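Local coordinates for protein 4-hydroxy-3-methylbut-2-enyl diphosphate reductase (Aquifex aeolicus, PDB 3DNF) that reduces (E)-4-hydroxy-3-methylbut-2-enyl diphosphate to isopentenyl and dimethylallyl diphosphate, the last step of the non-mevalonate route to isoprenoid precursors, using an iron-sulfur cluster, at residues Phe14-Ala19 against Ile71-Ile76; Val159-Gln164 against Glu170-Val175; Leu198-Val203 against Ser221-Arg226; Val258-Gly263 against Glu272-Arg277. All coordinates share one frame; numbering follows the deposited sequence. Where two conformers were deposited one is given.

Contact 1. Residues Phe14-Ala19 against Ile71-Ile76; sequences FGVKRA and IRSHGI. With F3S (Fe3-s4 cluster), chain E.
Ser73 is the residue through which the loop 71-76 meets the start of helix 14-26, and it does so against Gly15, Val16 and Ala19, one turn of that helix. Its CB lies 4.4 Å from Ala19 CB, a loose methylene-to-methyl approach, and 4.2 Å from Gly15 O. The hydroxyl is turned between the backbone N and the carbonyl carbon (chi1 65°), which brings OG alongside Val16, 3.9 Å from CG2, the methyl beside Val16's own backbone N. Both Ser73 OG and Val16 CG2 also skirt the cluster: sulfur S4 is 4.1 Å from Ser73 OG. Gly15, with no side chain, lets the helix start lie against the cluster, and its backbone N comes to 3.3 Å from sulfur S3. Ser73 is part of a type I turn from Arg72 to Gly75. In that turn His74 ND1 donates to Gly75 O at 2.9 Å, in the ring plane and on a carbonyl lone pair, a bond that helps fix the rotation of the imidazole. His74 is predicted to bind the substrate, hydroxymethylbutenyl diphosphate. A helix start and a loop after strand 68-71 converging beside the three-iron cluster, with Cys13 and Cys96 close by, make up part of the central active site of the trilobal IspH fold.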
# COMPACT_ATOMS: atom_id res chain seq x y z
N PHE B 14 21.53 -16.44 -4.15
CA PHE B 14 22.78 -15.70 -4.18
C PHE B 14 23.46 -15.56 -2.79
O PHE B 14 24.64 -15.89 -2.62
CB PHE B 14 22.52 -14.32 -4.76
CG PHE B 14 23.66 -13.38 -4.58
CD1 PHE B 14 24.77 -13.46 -5.40
CD2 PHE B 14 23.62 -12.41 -3.57
CE1 PHE B 14 25.85 -12.58 -5.22
CE2 PHE B 14 24.69 -11.53 -3.38
CZ PHE B 14 25.80 -11.62 -4.18
N GLY B 15 22.70 -15.09 -1.81
CA GLY B 15 23.24 -14.85 -0.47
C GLY B 15 23.73 -16.10 0.22
O GLY B 15 24.74 -16.07 0.87
N VAL B 16 23.02 -17.21 0.09
CA VAL B 16 23.46 -18.43 0.79
C VAL B 16 24.71 -19.01 0.10
O VAL B 16 25.65 -19.47 0.75
CB VAL B 16 22.30 -19.45 0.92
CG1 VAL B 16 22.82 -20.83 1.29
CG2 VAL B 16 21.28 -18.95 1.93
N LYS B 17 24.71 -19.01 -1.23
CA LYS B 17 25.85 -19.43 -2.01
C LYS B 17 27.08 -18.63 -1.57
O LYS B 17 28.13 -19.19 -1.32
CB LYS B 17 25.60 -19.16 -3.51
CG LYS B 17 24.91 -20.23 -4.26
CD LYS B 17 25.02 -19.94 -5.75
CE LYS B 17 25.09 -21.22 -6.58
NZ LYS B 17 23.88 -21.41 -7.41
N ARG B 18 26.91 -17.32 -1.46
CA ARG B 18 27.98 -16.39 -1.05
C ARG B 18 28.45 -16.71 0.38
O ARG B 18 29.67 -16.77 0.63
CB ARG B 18 27.47 -14.95 -1.14
CG ARG B 18 28.37 -13.92 -0.53
CD ARG B 18 27.83 -12.52 -0.82
NE ARG B 18 28.72 -11.50 -0.26
CZ ARG B 18 28.69 -11.05 0.99
NH1 ARG B 18 27.82 -11.55 1.86
NH2 ARG B 18 29.54 -10.10 1.35
N ALA B 19 27.50 -16.92 1.31
CA ALA B 19 27.86 -17.28 2.71
C ALA B 19 28.69 -18.57 2.77
O ALA B 19 29.70 -18.63 3.50
CB ALA B 19 26.63 -17.37 3.59
N ILE B 71 29.13 -14.93 10.49
CA ILE B 71 27.71 -14.46 10.66
C ILE B 71 26.90 -15.02 9.48
O ILE B 71 27.34 -14.87 8.35
CB ILE B 71 27.64 -12.93 10.67
CG1 ILE B 71 28.47 -12.38 11.87
CG2 ILE B 71 26.13 -12.43 10.68
CD1 ILE B 71 28.49 -10.86 11.98
N ARG B 72 25.74 -15.62 9.76
CA ARG B 72 24.97 -16.24 8.70
C ARG B 72 24.29 -15.19 7.82
O ARG B 72 24.26 -13.99 8.16
CB ARG B 72 23.93 -17.22 9.26
CG ARG B 72 24.55 -18.37 10.11
CD ARG B 72 23.51 -19.40 10.45
NE ARG B 72 22.43 -18.89 11.30
CZ ARG B 72 21.63 -19.66 12.04
NH1 ARG B 72 21.81 -20.96 12.08
NH2 ARG B 72 20.68 -19.11 12.78
N SER B 73 23.78 -15.66 6.68
CA SER B 73 23.20 -14.80 5.65
C SER B 73 22.07 -13.91 6.19
O SER B 73 21.81 -12.86 5.60
CB SER B 73 22.71 -15.63 4.47
OG SER B 73 21.63 -16.46 4.90
N HIS B 74 21.43 -14.32 7.28
CA HIS B 74 20.33 -13.55 7.92
C HIS B 74 20.81 -12.40 8.79
O HIS B 74 20.03 -11.52 9.16
CB HIS B 74 19.27 -14.46 8.62
CG HIS B 74 19.79 -15.27 9.77
ND1 HIS B 74 20.54 -14.73 10.80
CD2 HIS B 74 19.61 -16.58 10.09
CE1 HIS B 74 20.83 -15.68 11.67
NE2 HIS B 74 20.26 -16.80 11.28
N GLY B 75 22.11 -12.36 9.09
CA GLY B 75 22.59 -11.24 9.89
C GLY B 75 22.30 -11.35 11.38
O GLY B 75 21.60 -12.29 11.86
N ILE B 76 22.82 -10.39 12.12
CA ILE B 76 22.67 -10.34 13.55
C ILE B 76 22.60 -8.88 14.01
O ILE B 76 23.05 -7.98 13.29
CB ILE B 76 23.79 -11.13 14.34
CG1 ILE B 76 25.17 -10.57 14.02
CG2 ILE B 76 23.63 -12.67 14.17
CD1 ILE B 76 26.26 -11.22 14.90
FE1 F3S E . 17.49 -13.43 -1.16
FE3 F3S E . 19.80 -13.04 0.21
FE4 F3S E . 18.85 -15.25 -0.32
S1 F3S E . 17.79 -12.03 0.58
S2 F3S E . 16.74 -15.55 -0.74
S3 F3S E . 19.60 -13.94 -1.88
S4 F3S E . 20.15 -14.97 1.40

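Contact 2. Residues Val159-Gln164 against Glu170-Val175; sequences VGIVAQ and EFFKEV
Phe172 reaches from helix 169-182 to strand 158-163 with CG anti to its backbone N (chi1 -173°), a setting that carries the ring out from the helix and points CE1 at the strand. CE1 makes the closest approaches, with CD1 also against Ala163 CB. Ala163 CB is 3.6 Å from Phe172 CE1, and Ile161 CG2 is 3.8 Å from the same atom, both coming at the ring obliquely. Between these two side chains the backbone carbonyl of Val162 meets the ring edge near its plane, with O 3.7 Å from CE1. Ile161 places CG2 anti to the backbone N and CG1 beside it (chi1 -55°), so that the branch methyl meets the ring as the two side chains slide past each other in opposite directions. Strand and helix run antiparallel, at 177°, with their axes 10.2 Å apart; they are the first two elements of a beta-alpha-beta unit that strand 185-189 completes. Val175 also turns its side chain toward the strand, and its CG2 lies over one face of the Phe171 ring, displaced toward the rim. Ile192 packs on both Ala163 and Phe172. At the subunit interface Lys173 forms salt bridges to Glu174 and Glu178 of the second subunit; Leu181 of that subunit also packs on Phe172.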
# COMPACT_ATOMS: atom_id res chain seq x y z
N VAL B 159 4.58 6.89 8.17
CA VAL B 159 4.99 5.50 8.38
C VAL B 159 5.85 5.03 7.22
O VAL B 159 5.49 5.22 6.06
CB VAL B 159 3.79 4.51 8.60
CG1 VAL B 159 4.28 3.06 8.67
CG2 VAL B 159 2.99 4.89 9.84
N GLY B 160 7.03 4.49 7.55
CA GLY B 160 7.90 3.84 6.55
C GLY B 160 7.83 2.34 6.64
O GLY B 160 8.00 1.75 7.72
N ILE B 161 7.69 1.68 5.47
CA ILE B 161 7.44 0.27 5.45
C ILE B 161 8.53 -0.47 4.70
O ILE B 161 8.83 -0.10 3.55
CB ILE B 161 6.03 -0.05 4.87
CG1 ILE B 161 4.99 0.73 5.65
CG2 ILE B 161 5.71 -1.57 4.89
CD1 ILE B 161 3.59 0.67 5.05
N VAL B 162 9.10 -1.47 5.37
CA VAL B 162 10.06 -2.38 4.72
C VAL B 162 9.61 -3.85 4.92
O VAL B 162 8.61 -4.12 5.62
CB VAL B 162 11.51 -2.17 5.23
CG1 VAL B 162 11.96 -0.76 4.86
CG2 VAL B 162 11.62 -2.47 6.70
N ALA B 163 10.31 -4.78 4.28
CA ALA B 163 9.94 -6.20 4.34
C ALA B 163 11.12 -7.07 4.73
O ALA B 163 12.28 -6.80 4.39
CB ALA B 163 9.39 -6.69 3.00
N GLN B 164 10.81 -8.10 5.50
CA GLN B 164 11.73 -9.21 5.64
C GLN B 164 11.97 -9.73 4.20
O GLN B 164 11.06 -9.75 3.38
CB GLN B 164 11.08 -10.27 6.51
CG GLN B 164 12.00 -11.46 6.85
CD GLN B 164 11.24 -12.58 7.53
OE1 GLN B 164 10.06 -12.44 7.85
NE2 GLN B 164 11.92 -13.71 7.78
N GLU B 170 1.84 -11.15 -1.25
CA GLU B 170 0.43 -10.92 -0.99
C GLU B 170 0.13 -10.19 0.31
O GLU B 170 -0.66 -9.26 0.33
CB GLU B 170 -0.34 -12.24 -1.04
CG GLU B 170 -1.17 -12.36 -2.29
CD GLU B 170 -2.24 -13.44 -2.17
OE1 GLU B 170 -1.96 -14.49 -1.55
OE2 GLU B 170 -3.35 -13.23 -2.70
N PHE B 171 0.78 -10.61 1.39
CA PHE B 171 0.59 -9.91 2.66
C PHE B 171 1.23 -8.52 2.70
O PHE B 171 0.66 -7.57 3.23
CB PHE B 171 1.02 -10.78 3.85
CG PHE B 171 0.73 -10.14 5.18
CD1 PHE B 171 -0.58 -9.86 5.56
CD2 PHE B 171 1.77 -9.82 6.04
CE1 PHE B 171 -0.85 -9.25 6.78
CE2 PHE B 171 1.51 -9.22 7.27
CZ PHE B 171 0.20 -8.94 7.65
N PHE B 172 2.38 -8.41 2.07
CA PHE B 172 3.05 -7.11 2.02
C PHE B 172 2.17 -6.10 1.30
O PHE B 172 1.99 -4.99 1.76
CB PHE B 172 4.34 -7.27 1.28
CG PHE B 172 5.19 -6.05 1.31
CD1 PHE B 172 5.76 -5.62 2.52
CD2 PHE B 172 5.37 -5.28 0.14
CE1 PHE B 172 6.53 -4.49 2.56
CE2 PHE B 172 6.17 -4.14 0.17
CZ PHE B 172 6.74 -3.74 1.40
N LYS B 173 1.57 -6.52 0.18
CA LYS B 173 0.67 -5.67 -0.62
C LYS B 173 -0.54 -5.19 0.22
O LYS B 173 -0.92 -4.02 0.16
CB LYS B 173 0.25 -6.39 -1.91
CG LYS B 173 -0.86 -5.71 -2.66
CD LYS B 173 -1.18 -6.41 -3.95
CE LYS B 173 -2.33 -5.71 -4.62
NZ LYS B 173 -2.72 -6.47 -5.83
N GLU B 174 -1.10 -6.11 1.00
CA GLU B 174 -2.23 -5.83 1.89
C GLU B 174 -1.89 -4.83 2.98
O GLU B 174 -2.69 -3.90 3.22
CB GLU B 174 -2.77 -7.15 2.50
CG GLU B 174 -3.88 -6.98 3.53
CD GLU B 174 -5.19 -6.54 2.92
OE1 GLU B 174 -5.35 -6.63 1.68
OE2 GLU B 174 -6.09 -6.08 3.68
N VAL B 175 -0.75 -5.05 3.67
CA VAL B 175 -0.28 -4.17 4.75
C VAL B 175 -0.02 -2.76 4.23
O VAL B 175 -0.43 -1.77 4.84
CB VAL B 175 1.04 -4.70 5.42
CG1 VAL B 175 1.58 -3.62 6.42
CG2 VAL B 175 0.78 -5.98 6.13

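Contact 3. Residues Leu198-Val203 against Ser221-Arg226; sequences LRQESV and SGNTRR
Gln200 stretches from helix 195-206 toward the first turn of helix 222-234, and its amide nitrogen makes the direct contacts between 198-203 and 221-226. NE2 lies 3.7 Å from Asn223 ND2, the two side chains crossing at about a right angle with their amide planes 70° apart, and 4.0 Å from Arg226 CD. This is the closer-packed part, and even here the atoms only brush; further along the helices Val203 packs on Leu227 and Ile230. With CG beside the backbone N (chi1 -67°), the extended chain of Gln200 carries NE2 across to helix 222-234. Arg226 is exposed and offers NE2 its aliphatic carbons CB, CG and CD. The wetter part is bridged by water. One water accepts from Gln200 NE2 at 2.7 Å and donates to Asn223 O at 2.6 Å; a second links Arg199 NH1 to the same carbonyl by longer bonds of 3.2 Å each. At the helix start Ser221 takes the N-cap position, its OG sharing a 2.6 Å hydrogen bond with Thr224 OG1. Ser221 and Asn223 are both predicted to bind the substrate, hydroxymethylbutenyl diphosphate. Asn223 O accepts from two waters, each of which accepts from a side chain of helix 195-206, which implies that solvent carries the polar link.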
# COMPACT_ATOMS: atom_id res chain seq x y z
N LEU B 198 11.95 -16.14 -8.78
CA LEU B 198 12.76 -16.62 -9.90
C LEU B 198 12.78 -18.16 -9.95
O LEU B 198 12.50 -18.75 -11.00
CB LEU B 198 14.20 -16.08 -9.83
CG LEU B 198 14.52 -14.58 -9.98
CD1 LEU B 198 15.95 -14.30 -9.52
CD2 LEU B 198 14.32 -14.08 -11.40
N ARG B 199 13.09 -18.78 -8.82
CA ARG B 199 13.11 -20.23 -8.68
C ARG B 199 11.78 -20.87 -9.12
O ARG B 199 11.77 -21.85 -9.89
CB ARG B 199 13.48 -20.63 -7.25
CG ARG B 199 14.14 -21.98 -7.13
CD ARG B 199 14.38 -22.37 -5.67
NE ARG B 199 15.55 -21.72 -5.05
CZ ARG B 199 15.47 -20.80 -4.10
NH1 ARG B 199 14.29 -20.41 -3.66
NH2 ARG B 199 16.57 -20.25 -3.57
N GLN B 200 10.66 -20.30 -8.66
CA GLN B 200 9.33 -20.79 -9.02
C GLN B 200 8.97 -20.61 -10.51
O GLN B 200 8.42 -21.52 -11.13
CB GLN B 200 8.26 -20.16 -8.12
CG GLN B 200 8.37 -20.60 -6.66
CD GLN B 200 7.44 -19.88 -5.72
OE1 GLN B 200 6.75 -18.93 -6.10
NE2 GLN B 200 7.41 -20.32 -4.47
N GLU B 201 9.28 -19.43 -11.06
CA GLU B 201 8.96 -19.14 -12.48
C GLU B 201 9.80 -19.96 -13.45
O GLU B 201 9.35 -20.29 -14.55
CB GLU B 201 9.12 -17.65 -12.78
CG GLU B 201 8.23 -16.71 -11.94
CD GLU B 201 6.75 -17.11 -11.93
OE1 GLU B 201 6.22 -17.54 -12.98
OE2 GLU B 201 6.12 -16.98 -10.86
N SER B 202 11.03 -20.27 -13.05
CA SER B 202 11.91 -21.15 -13.82
C SER B 202 11.36 -22.58 -13.88
O SER B 202 11.48 -23.24 -14.90
CB SER B 202 13.32 -21.13 -13.22
OG SER B 202 14.20 -21.96 -13.96
N VAL B 203 10.76 -23.03 -12.78
CA VAL B 203 10.04 -24.32 -12.74
C VAL B 203 8.77 -24.27 -13.59
O VAL B 203 8.48 -25.21 -14.33
CB VAL B 203 9.74 -24.75 -11.28
CG1 VAL B 203 8.65 -25.82 -11.23
CG2 VAL B 203 11.01 -25.25 -10.62
N SER B 221 10.96 -28.46 4.21
CA SER B 221 11.19 -27.21 3.51
C SER B 221 9.89 -26.79 2.83
O SER B 221 9.49 -27.38 1.82
CB SER B 221 12.31 -27.35 2.48
OG SER B 221 12.33 -26.27 1.55
N GLY B 222 9.22 -25.79 3.41
CA GLY B 222 7.98 -25.25 2.87
C GLY B 222 8.06 -24.79 1.42
O GLY B 222 7.20 -25.13 0.62
N ASN B 223 9.11 -24.05 1.07
CA ASN B 223 9.27 -23.59 -0.31
C ASN B 223 9.75 -24.65 -1.32
O ASN B 223 9.60 -24.46 -2.53
CB ASN B 223 10.11 -22.31 -0.41
CG ASN B 223 9.27 -21.03 -0.28
OD1 ASN B 223 9.71 -20.07 0.37
ND2 ASN B 223 8.07 -21.01 -0.88
N THR B 224 10.33 -25.75 -0.83
CA THR B 224 10.57 -26.89 -1.70
C THR B 224 9.22 -27.52 -2.05
O THR B 224 8.97 -27.84 -3.22
CB THR B 224 11.48 -27.95 -1.05
OG1 THR B 224 12.76 -27.38 -0.76
CG2 THR B 224 11.68 -29.13 -1.98
N ARG B 225 8.35 -27.66 -1.05
CA ARG B 225 7.02 -28.24 -1.26
C ARG B 225 6.18 -27.42 -2.24
O ARG B 225 5.31 -27.97 -2.93
CB ARG B 225 6.28 -28.41 0.08
CG ARG B 225 6.71 -29.66 0.85
CD ARG B 225 5.84 -29.91 2.10
NE ARG B 225 6.46 -29.31 3.28
CZ ARG B 225 5.97 -28.28 3.96
NH1 ARG B 225 4.81 -27.74 3.61
NH2 ARG B 225 6.64 -27.82 5.01
N ARG B 226 6.43 -26.12 -2.30
CA ARG B 226 5.70 -25.24 -3.21
C ARG B 226 6.21 -25.47 -4.62
O ARG B 226 5.41 -25.51 -5.55
CB ARG B 226 5.87 -23.78 -2.81
CG ARG B 226 4.64 -22.92 -3.06
CD ARG B 226 4.61 -21.81 -2.00
NE ARG B 226 3.60 -20.78 -2.26
CZ ARG B 226 3.57 -19.60 -1.65
NH1 ARG B 226 4.49 -19.29 -0.74
NH2 ARG B 226 2.62 -18.71 -1.94
O HOH W 1 11.86 -22.44 -3.43
O HOH W 2 9.24 -22.24 -3.87

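Contact 4. Residues Val258-Gly263 against Glu272-Arg277; sequences VGISAG and EQVKSR
Ile260 turns CG1 beside its backbone N (chi1 -58°) and then extends the chain (chi2 173°), a combination that drives CD1 straight out from strand 257-262 into helix 268-281. That single methyl makes the contact. It stops against the helix backbone, with Lys275 CA 3.9 Å from Ile260 CD1, and against the first carbon of the lysine side chain, whose CB is 4.0 Å away. Lys275 runs from there with CG anti to the backbone N (chi1 176°), crossing the isoleucine at about a right angle and taking its ammonium end away from the strand, so that its CA and CB meet Ile260. On the adjoining helix position Val274 CG1 lies 4.1 Å from Ile260 CD1, which thus settles between two neighbouring residues of one helical turn. Ile271 and Ile278 of the same helix also pack on Ile260, and Ile4 and Ile216 from the flanking strands close round it. This is the ordinary helix-on-sheet layer of an open alpha/beta domain, with strand 257-262 in the interior of a parallel sheet, between strands 3-6 and 212-216. On the helix itself Ser276 OG donates to Glu272 O at 2.7 Å, reaching that oxygen from the face opposite to Ser276 N, and Arg277 pairs with Glu280. Between the two segments the chemistry is purely apolar, which implies that burial of hydrocarbon holds them together.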
# COMPACT_ATOMS: atom_id res chain seq x y z
N VAL B 258 14.45 -34.65 -19.24
CA VAL B 258 14.24 -34.61 -17.79
C VAL B 258 14.55 -33.22 -17.25
O VAL B 258 15.60 -32.65 -17.54
CB VAL B 258 15.13 -35.62 -17.03
CG1 VAL B 258 14.81 -35.62 -15.52
CG2 VAL B 258 14.99 -37.03 -17.62
N GLY B 259 13.62 -32.68 -16.45
CA GLY B 259 13.86 -31.43 -15.72
C GLY B 259 14.18 -31.64 -14.25
O GLY B 259 13.58 -32.49 -13.58
N ILE B 260 15.15 -30.88 -13.75
CA ILE B 260 15.52 -30.91 -12.33
C ILE B 260 15.51 -29.51 -11.74
O ILE B 260 16.11 -28.57 -12.29
CB ILE B 260 16.93 -31.52 -12.07
CG1 ILE B 260 17.04 -32.94 -12.62
CG2 ILE B 260 17.26 -31.49 -10.58
CD1 ILE B 260 18.45 -33.52 -12.53
N SER B 261 14.82 -29.37 -10.61
CA SER B 261 15.05 -28.20 -9.78
C SER B 261 15.20 -28.60 -8.33
O SER B 261 15.11 -29.78 -7.98
CB SER B 261 13.96 -27.16 -9.95
OG SER B 261 14.42 -25.92 -9.45
N ALA B 262 15.45 -27.60 -7.49
CA ALA B 262 15.69 -27.83 -6.07
C ALA B 262 15.27 -26.62 -5.28
O ALA B 262 15.35 -25.50 -5.80
CB ALA B 262 17.17 -28.12 -5.82
N GLY B 263 14.86 -26.85 -4.04
CA GLY B 263 14.52 -25.80 -3.07
C GLY B 263 15.75 -25.01 -2.60
O GLY B 263 16.88 -25.32 -2.95
N GLU B 272 23.84 -32.44 -8.46
CA GLU B 272 24.72 -33.24 -9.32
C GLU B 272 24.61 -34.74 -9.05
O GLU B 272 24.69 -35.54 -9.98
CB GLU B 272 26.18 -32.78 -9.22
CG GLU B 272 26.42 -31.33 -9.68
CD GLU B 272 25.90 -31.06 -11.10
OE1 GLU B 272 26.20 -31.87 -12.00
OE2 GLU B 272 25.20 -30.05 -11.29
N GLN B 273 24.44 -35.10 -7.78
CA GLN B 273 24.22 -36.48 -7.38
C GLN B 273 22.97 -37.03 -8.04
O GLN B 273 22.97 -38.16 -8.55
CB GLN B 273 24.09 -36.60 -5.86
CG GLN B 273 25.41 -36.56 -5.12
CD GLN B 273 25.31 -37.07 -3.69
OE1 GLN B 273 26.32 -37.39 -3.07
NE2 GLN B 273 24.09 -37.14 -3.16
N VAL B 274 21.91 -36.22 -8.04
CA VAL B 274 20.65 -36.58 -8.68
C VAL B 274 20.79 -36.68 -10.21
O VAL B 274 20.35 -37.67 -10.82
CB VAL B 274 19.53 -35.59 -8.26
CG1 VAL B 274 18.26 -35.78 -9.13
CG2 VAL B 274 19.21 -35.78 -6.78
N LYS B 275 21.43 -35.67 -10.82
CA LYS B 275 21.66 -35.63 -12.26
C LYS B 275 22.40 -36.87 -12.76
O LYS B 275 21.99 -37.48 -13.74
CB LYS B 275 22.40 -34.35 -12.66
CG LYS B 275 22.78 -34.26 -14.14
CD LYS B 275 23.42 -32.93 -14.44
CE LYS B 275 23.85 -32.86 -15.89
NZ LYS B 275 23.64 -31.49 -16.40
N SER B 276 23.50 -37.23 -12.11
CA SER B 276 24.29 -38.36 -12.62
C SER B 276 23.71 -39.73 -12.25
O SER B 276 24.08 -40.74 -12.86
CB SER B 276 25.77 -38.24 -12.26
OG SER B 276 25.96 -37.78 -10.94
N ARG B 277 22.80 -39.77 -11.28
CA ARG B 277 22.03 -40.99 -11.01
C ARG B 277 20.97 -41.17 -12.10
O ARG B 277 20.72 -42.30 -12.54
CB ARG B 277 21.45 -41.01 -9.58
CG ARG B 277 20.38 -42.08 -9.26
CD ARG B 277 20.55 -43.43 -9.98
NE ARG B 277 21.19 -44.47 -9.18
CZ ARG B 277 21.02 -45.77 -9.37
NH1 ARG B 277 20.21 -46.22 -10.33
NH2 ARG B 277 21.64 -46.64 -8.58

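Overall arrangement
Contacts 2 and 4 are the buried ones, each laying a helix on a strand of its own parallel sheet by hydrocarbon packing; they lie on opposite sides of the chain's centre, about 35 Å apart between centres. Contact 3 is a surface contact, polar and watered, whereas contact 1 is partly buried and turned toward the iron-sulfur cluster near the middle of the molecule. No two contacts share a helix or strand, but contacts 3 and 4 are neighbours and touch: Val203 CG2 packs 3.6 Å from Ser261 CB, and Arg199 lies against Ala262. Contacts 2 and 4 thus rest on apolar side chains, contact 3 on water bridges and contact 1 on packing beside the cluster sulfurs.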